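Local coordinates for coenzyme Q-binding protein COQ10 START domain-containing protein (Deinococcus radiodurans R1, PDB 3GGN), which probably binds a lipid-like or other hydrophobic ligand through a START-type domain, although its function has not been established, at residues B[68-71]-B[72-76]; B[137-140]-B[141-145]; B[41-44]-B[45-48]. One frame throughout, in Å; residues are numbered along the deposited sequence.

Interaction 1. Residues B[68-71]-B[72-76]; sequences ADEP and GKRIA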
ATOM      1  N   ALA B  68       1.751  22.223 -13.488  1.00 23.00           N
ATOM      2  CA  ALA B  68       2.098  22.998 -12.301  1.00 20.52           C
ATOM      3  C   ALA B  68       2.847  22.115 -11.318  1.00 20.05           C
ATOM      4  O   ALA B  68       2.432  20.992 -11.028  1.00 17.28           O
ATOM      5  CB  ALA B  68       0.838  23.555 -11.635  1.00 22.57           C
ATOM      6  N   ASP B  69       3.966  22.625 -10.825  1.00 18.49           N
ATOM      7  CA  ASP B  69       4.773  21.904  -9.861  1.00 20.14           C
ATOM      8  C   ASP B  69       5.392  22.920  -8.920  1.00 22.23           C
ATOM      9  O   ASP B  69       6.478  23.456  -9.178  1.00 22.57           O
ATOM     10  CB  ASP B  69       5.859  21.087 -10.560  1.00 18.96           C
ATOM     11  CG  ASP B  69       6.764  20.367  -9.578  1.00 19.89           C
ATOM     12  OD1 ASP B  69       6.295  20.040  -8.463  1.00 17.29           O
ATOM     13  OD2 ASP B  69       7.941  20.125  -9.918  1.00 19.57           O
ATOM     14  N   GLU B  70       4.662  23.203  -7.847  1.00 21.70           N
ATOM     15  CA  GLU B  70       5.091  24.149  -6.830  1.00 22.60           C
ATOM     16  C   GLU B  70       5.498  23.349  -5.608  1.00 23.31           C
ATOM     17  O   GLU B  70       4.652  22.880  -4.849  1.00 18.15           O
ATOM     18  CB  GLU B  70       3.948  25.105  -6.496  1.00 22.90           C
ATOM     19  CG  GLU B  70       3.677  26.111  -7.602  1.00 28.04           C
ATOM     20  CD  GLU B  70       2.293  26.721  -7.518  1.00 31.32           C
ATOM     21  OE1 GLU B  70       1.862  27.087  -6.401  1.00 32.54           O
ATOM     22  OE2 GLU B  70       1.637  26.843  -8.577  1.00 33.71           O
ATOM     23  N   PRO B  71       6.813  23.183  -5.406  1.00 23.52           N
ATOM     24  CA  PRO B  71       7.339  22.423  -4.270  1.00 22.65           C
ATOM     25  C   PRO B  71       6.557  22.607  -2.980  1.00 21.67           C
ATOM     26  O   PRO B  71       6.343  23.728  -2.520  1.00 21.48           O
ATOM     27  CB  PRO B  71       8.774  22.918  -4.161  1.00 22.29           C
ATOM     28  CG  PRO B  71       9.138  23.149  -5.596  1.00 24.46           C
ATOM     29  CD  PRO B  71       7.904  23.852  -6.139  1.00 25.14           C
ATOM     30  N   GLY B  72       6.119  21.485  -2.419  1.00 19.16           N
ATOM     31  CA  GLY B  72       5.382  21.499  -1.167  1.00 20.18           C
ATOM     32  C   GLY B  72       4.021  22.159  -1.187  1.00 19.26           C
ATOM     33  O   GLY B  72       3.416  22.334  -0.131  1.00 19.38           O
ATOM     34  N   LYS B  73       3.523  22.516  -2.369  1.00 19.98           N
ATOM     35  CA  LYS B  73       2.220  23.180  -2.471  1.00 20.36           C
ATOM     36  C   LYS B  73       1.224  22.531  -3.418  1.00 20.31           C
ATOM     37  O   LYS B  73       0.066  22.303  -3.061  1.00 20.93           O
ATOM     38  CB  LYS B  73       2.387  24.636  -2.917  1.00 23.24           C
ATOM     39  CG  LYS B  73       2.837  25.620  -1.853  1.00 25.96           C
ATOM     40  CD  LYS B  73       2.808  27.037  -2.436  1.00 31.53           C
ATOM     41  CE  LYS B  73       3.043  28.113  -1.385  1.00 33.16           C
ATOM     42  NZ  LYS B  73       4.431  28.104  -0.850  1.00 36.86           N
ATOM     43  N   ARG B  74       1.665  22.257  -4.638  1.00 18.47           N
ATOM     44  CA  ARG B  74       0.766  21.677  -5.618  1.00 18.74           C
ATOM     45  C   ARG B  74       1.452  21.025  -6.798  1.00 15.01           C
ATOM     46  O   ARG B  74       2.546  21.413  -7.198  1.00 15.20           O
ATOM     47  CB  ARG B  74      -0.171  22.754  -6.148  1.00 21.41           C
ATOM     48  CG  ARG B  74       0.559  23.881  -6.835  1.00 27.06           C
ATOM     49  CD  ARG B  74      -0.190  24.352  -8.066  1.00 32.85           C
ATOM     50  NE  ARG B  74      -1.519  24.856  -7.746  1.00 39.14           N
ATOM     51  CZ  ARG B  74      -2.404  25.230  -8.660  1.00 42.26           C
ATOM     52  NH1 ARG B  74      -2.095  25.158  -9.953  1.00 41.96           N
ATOM     53  NH2 ARG B  74      -3.599  25.663  -8.287  1.00 42.53           N
ATOM     54  N   ILE B  75       0.769  20.036  -7.361  1.00 12.91           N
ATOM     55  CA  ILE B  75       1.242  19.318  -8.531  1.00  9.87           C
ATOM     56  C   ILE B  75       0.003  19.118  -9.395  1.00 11.98           C
ATOM     57  O   ILE B  75      -1.022  18.656  -8.903  1.00 10.04           O
ATOM     58  CB  ILE B  75       1.809  17.937  -8.165  1.00 12.81           C
ATOM     59  CG1 ILE B  75       2.884  18.073  -7.075  1.00 11.63           C
ATOM     60  CG2 ILE B  75       2.382  17.281  -9.418  1.00 12.93           C
ATOM     61  CD1 ILE B  75       3.482  16.746  -6.622  1.00 11.45           C
ATOM     62  N   ALA B  76       0.085  19.495 -10.665  1.00 10.08           N
ATOM     63  CA  ALA B  76      -1.041  19.347 -11.588  1.00 14.22           C
ATOM     64  C   ALA B  76      -0.539  18.764 -12.899  1.00 15.07           C
ATOM     65  O   ALA B  76       0.579  19.061 -13.334  1.00 15.59           O
ATOM     66  CB  ALA B  76      -1.713  20.703 -11.835  1.00 10.82           C
TER

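Interaction 2. Residues B[137-140]-B[141-145]; sequences LMRF and KREQE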
ATOM      1  N   LEU B 137      -6.095   7.143  -0.228  1.00 17.40           N
ATOM      2  CA  LEU B 137      -5.729   8.273   0.609  1.00 15.48           C
ATOM      3  C   LEU B 137      -5.629   7.894   2.082  1.00 15.23           C
ATOM      4  O   LEU B 137      -4.730   8.348   2.780  1.00 11.78           O
ATOM      5  CB  LEU B 137      -6.730   9.417   0.421  1.00 16.75           C
ATOM      6  CG  LEU B 137      -6.517  10.194  -0.888  1.00 18.37           C
ATOM      7  CD1 LEU B 137      -7.639  11.193  -1.099  1.00 20.41           C
ATOM      8  CD2 LEU B 137      -5.161  10.911  -0.842  1.00 17.47           C
ATOM      9  N   MET B 138      -6.547   7.057   2.552  1.00 17.56           N
ATOM     10  CA  MET B 138      -6.519   6.633   3.948  1.00 20.05           C
ATOM     11  C   MET B 138      -5.270   5.789   4.224  1.00 18.73           C
ATOM     12  O   MET B 138      -4.630   5.929   5.271  1.00 18.27           O
ATOM     13  CB  MET B 138      -7.792   5.854   4.296  1.00 22.93           C
ATOM     14  CG  MET B 138      -9.038   6.725   4.350  1.00 30.85           C
ATOM     15  SD  MET B 138     -10.558   5.795   4.667  1.00 43.65           S
ATOM     16  CE  MET B 138     -10.725   6.016   6.438  1.00 38.59           C
ATOM     17  N   ARG B 139      -4.908   4.920   3.286  1.00 18.52           N
ATOM     18  CA  ARG B 139      -3.715   4.112   3.483  1.00 18.58           C
ATOM     19  C   ARG B 139      -2.486   5.019   3.504  1.00 16.78           C
ATOM     20  O   ARG B 139      -1.579   4.831   4.318  1.00 18.65           O
ATOM     21  CB  ARG B 139      -3.599   3.041   2.390  1.00 20.44           C
ATOM     22  CG  ARG B 139      -4.649   1.938   2.559  1.00 24.66           C
ATOM     23  CD  ARG B 139      -4.409   0.702   1.693  1.00 29.55           C
ATOM     24  NE  ARG B 139      -4.695   0.941   0.282  1.00 33.19           N
ATOM     25  CZ  ARG B 139      -3.791   1.352  -0.599  1.00 35.20           C
ATOM     26  NH1 ARG B 139      -2.539   1.559  -0.210  1.00 36.57           N
ATOM     27  NH2 ARG B 139      -4.141   1.572  -1.859  1.00 35.01           N
ATOM     28  N   PHE B 140      -2.468   6.007   2.616  1.00 15.33           N
ATOM     29  CA  PHE B 140      -1.367   6.964   2.540  1.00 15.31           C
ATOM     30  C   PHE B 140      -1.239   7.700   3.876  1.00 14.21           C
ATOM     31  O   PHE B 140      -0.132   7.964   4.350  1.00 17.55           O
ATOM     32  CB  PHE B 140      -1.629   7.964   1.404  1.00 14.45           C
ATOM     33  CG  PHE B 140      -0.612   9.070   1.313  1.00 16.63           C
ATOM     34  CD1 PHE B 140       0.740   8.784   1.142  1.00 16.72           C
ATOM     35  CD2 PHE B 140      -1.014  10.408   1.364  1.00 16.42           C
ATOM     36  CE1 PHE B 140       1.681   9.819   1.018  1.00 18.08           C
ATOM     37  CE2 PHE B 140      -0.088  11.440   1.241  1.00 19.72           C
ATOM     38  CZ  PHE B 140       1.269  11.141   1.067  1.00 17.77           C
ATOM     39  N   LYS B 141      -2.378   8.027   4.480  1.00 13.27           N
ATOM     40  CA  LYS B 141      -2.391   8.711   5.769  1.00 14.80           C
ATOM     41  C   LYS B 141      -1.793   7.806   6.850  1.00 15.67           C
ATOM     42  O   LYS B 141      -0.881   8.195   7.570  1.00 15.32           O
ATOM     43  CB  LYS B 141      -3.826   9.077   6.150  1.00 17.60           C
ATOM     44  CG  LYS B 141      -3.970   9.676   7.541  1.00 18.58           C
ATOM     45  CD  LYS B 141      -5.433   9.998   7.820  1.00 21.43           C
ATOM     46  CE  LYS B 141      -5.590  10.803   9.099  1.00 24.96           C
ATOM     47  NZ  LYS B 141      -5.008  10.098  10.259  1.00 25.67           N
ATOM     48  N   ARG B 142      -2.320   6.590   6.953  1.00 15.62           N
ATOM     49  CA  ARG B 142      -1.839   5.629   7.941  1.00 18.27           C
ATOM     50  C   ARG B 142      -0.355   5.345   7.783  1.00 19.39           C
ATOM     51  O   ARG B 142       0.392   5.328   8.762  1.00 21.79           O
ATOM     52  CB  ARG B 142      -2.619   4.318   7.817  1.00 18.25           C
ATOM     53  CG  ARG B 142      -2.073   3.162   8.652  1.00 17.57           C
ATOM     54  CD  ARG B 142      -2.921   1.912   8.442  1.00 19.72           C
ATOM     55  NE  ARG B 142      -2.369   0.749   9.134  1.00 20.72           N
ATOM     56  CZ  ARG B 142      -1.414  -0.031   8.640  1.00 17.76           C
ATOM     57  NH1 ARG B 142      -0.907   0.215   7.435  1.00 17.89           N
ATOM     58  NH2 ARG B 142      -0.945  -1.036   9.366  1.00 19.15           N
ATOM     59  N   GLU B 143       0.070   5.119   6.545  1.00 21.29           N
ATOM     60  CA  GLU B 143       1.465   4.816   6.260  1.00 21.60           C
ATOM     61  C   GLU B 143       2.391   5.947   6.665  1.00 22.21           C
ATOM     62  O   GLU B 143       3.434   5.716   7.280  1.00 21.45           O
ATOM     63  CB  GLU B 143       1.633   4.493   4.775  1.00 23.03           C
ATOM     64  CG  GLU B 143       1.062   3.133   4.400  1.00 29.17           C
ATOM     65  CD  GLU B 143       1.054   2.882   2.905  1.00 31.19           C
ATOM     66  OE1 GLU B 143       2.076   3.165   2.245  1.00 33.15           O
ATOM     67  OE2 GLU B 143       0.023   2.392   2.396  1.00 33.73           O
ATOM     68  N   GLN B 144       2.011   7.172   6.322  1.00 20.47           N
ATOM     69  CA  GLN B 144       2.819   8.330   6.667  1.00 20.73           C
ATOM     70  C   GLN B 144       2.846   8.583   8.171  1.00 20.71           C
ATOM     71  O   GLN B 144       3.915   8.796   8.737  1.00 21.08           O
ATOM     72  CB  GLN B 144       2.300   9.578   5.945  1.00 18.91           C
ATOM     73  CG  GLN B 144       2.650   9.622   4.466  1.00 20.68           C
ATOM     74  CD  GLN B 144       4.141   9.761   4.226  1.00 24.63           C
ATOM     75  OE1 GLN B 144       4.798  10.624   4.817  1.00 27.47           O
ATOM     76  NE2 GLN B 144       4.682   8.924   3.353  1.00 25.17           N
ATOM     77  N   GLU B 145       1.679   8.551   8.813  1.00 20.35           N
ATOM     78  CA  GLU B 145       1.598   8.803  10.248  1.00 22.08           C
ATOM     79  C   GLU B 145       2.273   7.736  11.106  1.00 24.99           C
ATOM     80  O   GLU B 145       2.622   8.000  12.256  1.00 25.10           O
ATOM     81  CB  GLU B 145       0.137   8.985  10.680  1.00 24.08           C
ATOM     82  CG  GLU B 145      -0.592  10.063   9.873  1.00 28.03           C
ATOM     83  CD  GLU B 145      -1.824  10.612  10.559  1.00 29.50           C
ATOM     84  OE1 GLU B 145      -2.507   9.852  11.280  1.00 30.32           O
ATOM     85  OE2 GLU B 145      -2.119  11.812  10.358  1.00 31.14           O
TER

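Interaction 3. Residues B[41-44]-B[45-48]; sequences VLDD and KRSR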
ATOM      1  N   VAL B  41       8.687   8.658 -16.591  1.00 23.81           N
ATOM      2  CA  VAL B  41       9.148  10.012 -16.894  1.00 25.93           C
ATOM      3  C   VAL B  41       9.789  10.026 -18.281  1.00 27.69           C
ATOM      4  O   VAL B  41      10.545   9.120 -18.622  1.00 28.98           O
ATOM      5  CB  VAL B  41      10.188  10.501 -15.849  1.00 25.36           C
ATOM      6  CG1 VAL B  41      10.689  11.894 -16.210  1.00 23.92           C
ATOM      7  CG2 VAL B  41       9.559  10.515 -14.457  1.00 24.68           C
ATOM      8  N   LEU B  42       9.469  11.040 -19.083  1.00 28.88           N
ATOM      9  CA  LEU B  42      10.031  11.171 -20.427  1.00 30.35           C
ATOM     10  C   LEU B  42      10.989  12.366 -20.469  1.00 31.88           C
ATOM     11  O   LEU B  42      11.855  12.454 -21.341  1.00 33.67           O
ATOM     12  CB  LEU B  42       8.912  11.343 -21.464  1.00 31.29           C
ATOM     13  CG  LEU B  42       7.914  10.177 -21.553  1.00 32.23           C
ATOM     14  CD1 LEU B  42       6.902  10.424 -22.659  1.00 32.82           C
ATOM     15  CD2 LEU B  42       8.669   8.886 -21.818  1.00 32.01           C
ATOM     16  N   ASP B  43      10.808  13.281 -19.522  1.00 30.81           N
ATOM     17  CA  ASP B  43      11.644  14.471 -19.361  1.00 30.62           C
ATOM     18  C   ASP B  43      11.049  15.297 -18.228  1.00 31.46           C
ATOM     19  O   ASP B  43      10.027  14.916 -17.656  1.00 29.10           O
ATOM     20  CB  ASP B  43      11.718  15.308 -20.646  1.00 32.04           C
ATOM     21  CG  ASP B  43      10.370  15.835 -21.089  1.00 33.12           C
ATOM     22  OD1 ASP B  43       9.663  16.482 -20.283  1.00 31.20           O
ATOM     23  OD2 ASP B  43      10.024  15.608 -22.264  1.00 37.05           O
ATOM     24  N   ASP B  44      11.688  16.420 -17.910  1.00 30.65           N
ATOM     25  CA  ASP B  44      11.241  17.280 -16.821  1.00 31.54           C
ATOM     26  C   ASP B  44       9.734  17.520 -16.734  1.00 30.58           C
ATOM     27  O   ASP B  44       9.168  17.535 -15.641  1.00 30.38           O
ATOM     28  CB  ASP B  44      11.956  18.639 -16.878  1.00 32.67           C
ATOM     29  CG  ASP B  44      13.461  18.523 -16.657  1.00 36.04           C
ATOM     30  OD1 ASP B  44      13.889  17.547 -16.007  1.00 36.87           O
ATOM     31  OD2 ASP B  44      14.214  19.410 -17.119  1.00 38.51           O
ATOM     32  N   LYS B  45       9.080  17.698 -17.875  1.00 28.75           N
ATOM     33  CA  LYS B  45       7.653  17.980 -17.857  1.00 29.46           C
ATOM     34  C   LYS B  45       6.735  16.878 -18.381  1.00 26.89           C
ATOM     35  O   LYS B  45       5.550  16.864 -18.062  1.00 25.96           O
ATOM     36  CB  LYS B  45       7.394  19.281 -18.624  1.00 31.74           C
ATOM     37  CG  LYS B  45       5.937  19.697 -18.695  1.00 38.18           C
ATOM     38  CD  LYS B  45       5.793  21.173 -19.047  1.00 38.61           C
ATOM     39  CE  LYS B  45       6.332  22.065 -17.928  1.00 41.01           C
ATOM     40  NZ  LYS B  45       5.600  21.884 -16.637  1.00 39.93           N
ATOM     41  N   ARG B  46       7.271  15.954 -19.169  1.00 24.99           N
ATOM     42  CA  ARG B  46       6.443  14.897 -19.741  1.00 24.61           C
ATOM     43  C   ARG B  46       6.628  13.513 -19.142  1.00 23.51           C
ATOM     44  O   ARG B  46       7.702  13.160 -18.651  1.00 22.81           O
ATOM     45  CB  ARG B  46       6.671  14.804 -21.250  1.00 26.57           C
ATOM     46  CG  ARG B  46       6.291  16.050 -22.033  1.00 28.54           C
ATOM     47  CD  ARG B  46       6.596  15.830 -23.505  1.00 31.49           C
ATOM     48  NE  ARG B  46       8.002  15.486 -23.702  1.00 31.55           N
ATOM     49  CZ  ARG B  46       8.433  14.479 -24.456  1.00 32.21           C
ATOM     50  NH1 ARG B  46       7.567  13.705 -25.095  1.00 32.62           N
ATOM     51  NH2 ARG B  46       9.735  14.239 -24.560  1.00 32.30           N
ATOM     52  N   SER B  47       5.563  12.724 -19.225  1.00 20.54           N
ATOM     53  CA  SER B  47       5.551  11.367 -18.709  1.00 19.84           C
ATOM     54  C   SER B  47       4.529  10.522 -19.466  1.00 19.07           C
ATOM     55  O   SER B  47       3.609  11.052 -20.075  1.00 17.97           O
ATOM     56  CB  SER B  47       5.228  11.385 -17.208  1.00 21.24           C
ATOM     57  OG  SER B  47       4.131  12.243 -16.921  1.00 21.68           O
ATOM     58  N   ARG B  48       4.713   9.206 -19.437  1.00 18.63           N
ATOM     59  CA  ARG B  48       3.818   8.268 -20.099  1.00 19.80           C
ATOM     60  C   ARG B  48       3.037   7.523 -19.030  1.00 19.30           C
ATOM     61  O   ARG B  48       3.627   6.910 -18.143  1.00 18.94           O
ATOM     62  CB  ARG B  48       4.620   7.262 -20.923  1.00 23.01           C
ATOM     63  CG  ARG B  48       3.773   6.233 -21.643  1.00 27.02           C
ATOM     64  CD  ARG B  48       4.182   6.167 -23.104  1.00 31.20           C
ATOM     65  NE  ARG B  48       4.087   7.493 -23.712  1.00 35.19           N
ATOM     66  CZ  ARG B  48       4.598   7.820 -24.894  1.00 36.49           C
ATOM     67  NH1 ARG B  48       5.250   6.913 -25.610  1.00 37.61           N
ATOM     68  NH2 ARG B  48       4.460   9.058 -25.357  1.00 35.83           N
TER

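Interaction 1. Residues B[68-71]-B[72-76]
Ala68 to Glu70 run antiparallel to Arg74 to Ala76, the two short axes inclined at 165°, in a ladder of backbone bonds that ends in a tight turn. Ala76 N donates to Ala68 O at 2.8 Å, and Glu70 N reaches Arg74 O at 2.8 Å; between these hydrogen-bonded pairs, Asp69 and Ile75 form a non-hydrogen-bonded one. Beyond Glu70 the chain reverses through Pro71 and Gly72 with the backbone angles of a type II turn, closed by Lys73 N on Glu70 O at 2.7 Å. Gly72 takes the positive phi of the third turn position, a conformation glycine adopts easily. Arg74 N also donates to Glu70 O, at 3.1 Å and on a lone pair, so one carbonyl grips two successive amides. Lys73 and Arg74 thus both face Glu70, which makes this hairpin end a worked example of the classic beta bulge, set in the curved antiparallel sheet of a Bet v 1-like fold.

On the face that carries Ala68, Glu70, Arg74 and Ala76, the longer side chains run alongside each other. Arg74 has CG wedged between its backbone N and carbonyl carbon (chi1 61°), which lays the arginine methylenes against the glutamate: Glu70 OE2 sits 3.1 Å from Arg74 CD. The same oxygen is 3.8 Å from Arg74 NE, a long salt bridge that is purely electrostatic, since it stands off the guanidinium plane, where no hydrogen is directed. Ala68 CB lies in that plane, at the edge, 3.7 Å from Arg74 NH1, and also meets Ala76 CB at 3.8 Å. On the other face, Asp69 lies beside Ile75, and its carboxylate is held by Tyr20 and Arg24 of helix 16-24, the helix on which Ile75 also packs.

Interaction 2. Residues B[137-140]-B[141-145]
Gln144 CG lies over one face of the Phe140 ring, 4.0 Å from its centroid and 29° off the normal. The approach is a CH-pi contact, nearest at Phe140 CE1, which is 3.6 Å from Gln144 CG. With CG anti to the backbone N (chi1 175°), the Phe140 ring stands out from the helix side, and Gln144, one turn later, folds its CG back over it before bending at its second torsion.

The second flat group, the Arg139 guanidinium, has Glu143 OE2 at its edge, near its plane. Arg139 NH1 is 3.7 Å from Glu143 OE2, a long salt bridge, and the two side chains run alongside with their planes 23° apart. The stronger polar partners lie elsewhere: Asp136 for this arginine, at NH2, and Gln18 for the amide oxygen of Gln144.

Phe140 with Gln144 and Arg139 with Glu143 both illustrate i to i+4 spacing in helix 130-146, the long C-terminal helix that packs against the curved sheet in the Bet v 1-like, helix-grip architecture. Arg142 N donates to Met138 O at 2.9 Å and Glu143 N to Arg139 O at 2.8 Å, two rungs of the regular alpha-helical ladder.

On another flank, Lys141 NZ comes down on Glu145 OE1 from above the carboxylate plane at 2.7 Å, a salt bridge that is also a hydrogen bond. Leu137 and Phe140 are the buried residues here, both touching strand 4-12 and helix 16-24, where Trp23 meets the Phe140 ring edge-to-face. Arg142, by contrast, extends toward the second subunit, its NH2 bonding to the carbonyl oxygens of Leu36 and Pro30 of that chain, while Arg139 comes close to Arg139 of the same neighbour, like charges that Asp136 would partly offset.

Interaction 3. Residues B[41-44]-B[45-48]
Asp43 and Arg46 meet where this loop is tightest. Asp43 OD1 takes two backbone amides, Lys45 N at 2.8 Å nearly along its C-O axis and Arg46 N at 2.7 Å from above the carboxylate plane; the first closes an Asx turn. Asp43 OD2 sits at the edge of the Arg46 guanidinium, in a salt bridge whose refined Asp43 OD2 to Arg46 NE length, 2.5 Å, is doubtfully short. With CG set between the backbone N and the carbonyl carbon (chi1 62°), the carboxylate turns toward those two amides. In the backbone, Arg46 O accepts from both Leu42 N (2.8 Å) and Asp43 N, which approach from the same face of its plane.

The outer side is looser. Asp44 and Lys45 are exposed at the bend, although Lys45 NZ reaches Leu66 O. Leu42 offers CB to one face of the Arg46 guanidinium and CD1 to a face of the Arg48 guanidinium, 3.9 Å from Arg48 NH2, while both arginines turn charged nitrogens to Glu63 on strand 59-70.

With backbone and guanidinium donors converging on one carboxylate, Asp43 is probably favoured as an anion, and these bonds would hold the turn joining strands 36-41 and 46-52.

How the interactions relate
Read from the N terminus, interaction 3 comes first, closing the turn between strands 36-41 and 46-52 at one border of the sheet. Interaction 1 follows, closing the hairpin of strands 59-70 and 74-79; because strands 46-52 and 59-70 are neighbours, the two turns serve the same sheet, with centres 15 Å apart and nearest atoms about 5 Å apart. Interaction 2 comes last and closes no loop, lying wholly within helix 130-146. The three are in series, neither nested nor crossed. Centres of interactions 2 and 3 lie 27 Å apart, on opposite sides of the chain's centre. Helix 16-24 is common ground, touched by residues of interactions 1 and 2.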